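Local coordinates for protein putative isochorismatase (Bordetella bronchiseptica, PDB 3UAO) that hydrolyses maleamate, probably to maleate and ammonia, as an isochorismatase-family amidohydrolase in the bacterial breakdown of nicotinate (vitamin B3), at residues E203-L206 with F207-R210. Residues are numbered along the deposited sequence; the frame is centred on the assembly and turned at random.
Sequences EANL and FDMR
Met209 folds its thioether back over the preceding turn of its helix, so that CE lies 3.4 Å from Asn205 O and makes a loose apolar contact, 4.3 Å, with Leu206 CD2. The bend at the S-CH3 end (chi3 -86°) turns the methyl back along the helix, while CG passes 3.2 Å from that same Asn205 carbonyl oxygen. Asn205 O also accepts Met209 N at 2.9 Å. Leu206 and Met209 together face inward, packing on Val189 of strand 186-195 and on Thr169.

A quarter-turn round the helix, Asp208 sets its carboxylate beside Ala204 O. With CG next to its own backbone N (chi1 -72°), OD1 comes within 3.4 Å of that carbonyl oxygen; both are acceptors. A water donates to Ala204 O, but it sits too close to OD1 for a bridge to be trusted. Ala204 O takes Asp208 N as well, in an almost straight bond (N-H...O 177°). The other carboxylate oxygen, OD2, pairs with Arg174, and OD2 also accepts Asn205 ND2 of the second subunit. Within the chain, Asn205 OD1 accepts from Arg174 and its ND2 donates to Pro201 O. Those charged and amide partners probably favour an ionised Asp208.

Phe207 swings its ring off the helix, leaving CB 3.4 Å from Ala204 O; the ring meets Tyr30 edge-to-face. Arg210 N donates to Leu206 O at 2.8 Å, the next backbone bond along. This is regular i to i+4 alpha-helical geometry, here in the connecting helix 199-212 of a beta-alpha-beta unit in the Rossmann-like isochorismatase fold, with one side against the sheet and another at a subunit interface.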
loop_
_atom_site.group_PDB
_atom_site.type_symbol
_atom_site.label_atom_id
_atom_site.label_comp_id
_atom_site.label_asym_id
_atom_site.label_seq_id
_atom_site.Cartn_x
_atom_site.Cartn_y
_atom_site.Cartn_z
ATOM N N GLU A 203 16.256 6.440 -23.082
ATOM C CA GLU A 203 16.028 5.433 -24.134
ATOM C C GLU A 203 15.993 4.009 -23.541
ATOM O O GLU A 203 15.184 3.157 -23.984
ATOM C CB GLU A 203 17.110 5.567 -25.206
ATOM C CG GLU A 203 16.646 5.379 -26.644
ATOM C CD GLU A 203 15.876 6.554 -27.185
ATOM O OE1 GLU A 203 16.477 7.632 -27.379
ATOM O OE2 GLU A 203 14.668 6.404 -27.438
ATOM N N ALA A 204 16.844 3.761 -22.523
ATOM C CA ALA A 204 16.868 2.475 -21.860
ATOM C C ALA A 204 15.544 2.233 -21.110
ATOM O O ALA A 204 15.019 1.136 -21.093
ATOM C CB ALA A 204 18.037 2.388 -20.923
ATOM N N ASN A 205 14.988 3.267 -20.502
ATOM C CA ASN A 205 13.862 3.052 -19.660
ATOM C C ASN A 205 12.594 2.973 -20.480
ATOM O O ASN A 205 11.673 2.244 -20.145
ATOM C CB ASN A 205 13.817 4.116 -18.569
ATOM C CG ASN A 205 14.764 3.802 -17.431
ATOM O OD1 ASN A 205 14.325 3.359 -16.393
ATOM N ND2 ASN A 205 16.061 4.006 -17.627
ATOM N N LEU A 206 12.577 3.655 -21.613
ATOM C CA LEU A 206 11.507 3.453 -22.568
ATOM C C LEU A 206 11.545 2.040 -23.052
ATOM O O LEU A 206 10.500 1.404 -23.141
ATOM C CB LEU A 206 11.597 4.417 -23.737
ATOM C CG LEU A 206 11.286 5.877 -23.370
ATOM C CD1 LEU A 206 11.770 6.816 -24.431
ATOM C CD2 LEU A 206 9.791 6.053 -23.102
ATOM N N PHE A 207 12.730 1.535 -23.377
ATOM C CA PHE A 207 12.863 0.162 -23.850
ATOM C C PHE A 207 12.266 -0.774 -22.817
ATOM O O PHE A 207 11.326 -1.509 -23.113
ATOM C CB PHE A 207 14.320 -0.206 -24.129
ATOM C CG PHE A 207 14.504 -1.645 -24.535
ATOM C CD1 PHE A 207 14.335 -2.034 -25.846
ATOM C CD2 PHE A 207 14.793 -2.623 -23.595
ATOM C CE1 PHE A 207 14.475 -3.368 -26.205
ATOM C CE2 PHE A 207 14.918 -3.925 -23.958
ATOM C CZ PHE A 207 14.764 -4.298 -25.264
ATOM N N ASP A 208 12.764 -0.705 -21.585
ATOM C CA ASP A 208 12.238 -1.544 -20.509
ATOM C C ASP A 208 10.706 -1.484 -20.488
ATOM O O ASP A 208 10.010 -2.522 -20.496
ATOM C CB ASP A 208 12.745 -1.053 -19.163
ATOM C CG ASP A 208 14.212 -1.329 -18.929
ATOM O OD1 ASP A 208 14.809 -2.035 -19.781
ATOM O OD2 ASP A 208 14.735 -0.832 -17.876
ATOM N N MET A 209 10.193 -0.253 -20.469
ATOM C CA MET A 209 8.765 -0.026 -20.323
ATOM C C MET A 209 7.955 -0.612 -21.470
ATOM O O MET A 209 6.988 -1.350 -21.243
ATOM C CB MET A 209 8.496 1.455 -20.137
ATOM C CG MET A 209 8.811 1.916 -18.697
ATOM S SD MET A 209 8.190 3.556 -18.433
ATOM C CE MET A 209 9.521 4.624 -19.037
ATOM N N ARG A 210 8.355 -0.322 -22.701
ATOM C CA ARG A 210 7.779 -0.981 -23.877
ATOM C C ARG A 210 7.794 -2.514 -23.784
ATOM O O ARG A 210 6.915 -3.182 -24.275
ATOM C CB ARG A 210 8.606 -0.591 -25.091
ATOM C CG ARG A 210 7.970 -0.788 -26.459
ATOM C CD ARG A 210 8.884 -0.177 -27.560
ATOM N NE ARG A 210 10.264 -0.748 -27.657
ATOM C CZ ARG A 210 10.633 -1.845 -28.358
ATOM N NH1 ARG A 210 9.743 -2.583 -29.043
ATOM N NH2 ARG A 210 11.914 -2.216 -28.376
HETATM O O HOH W 1 16.816 -1.046 -20.716
#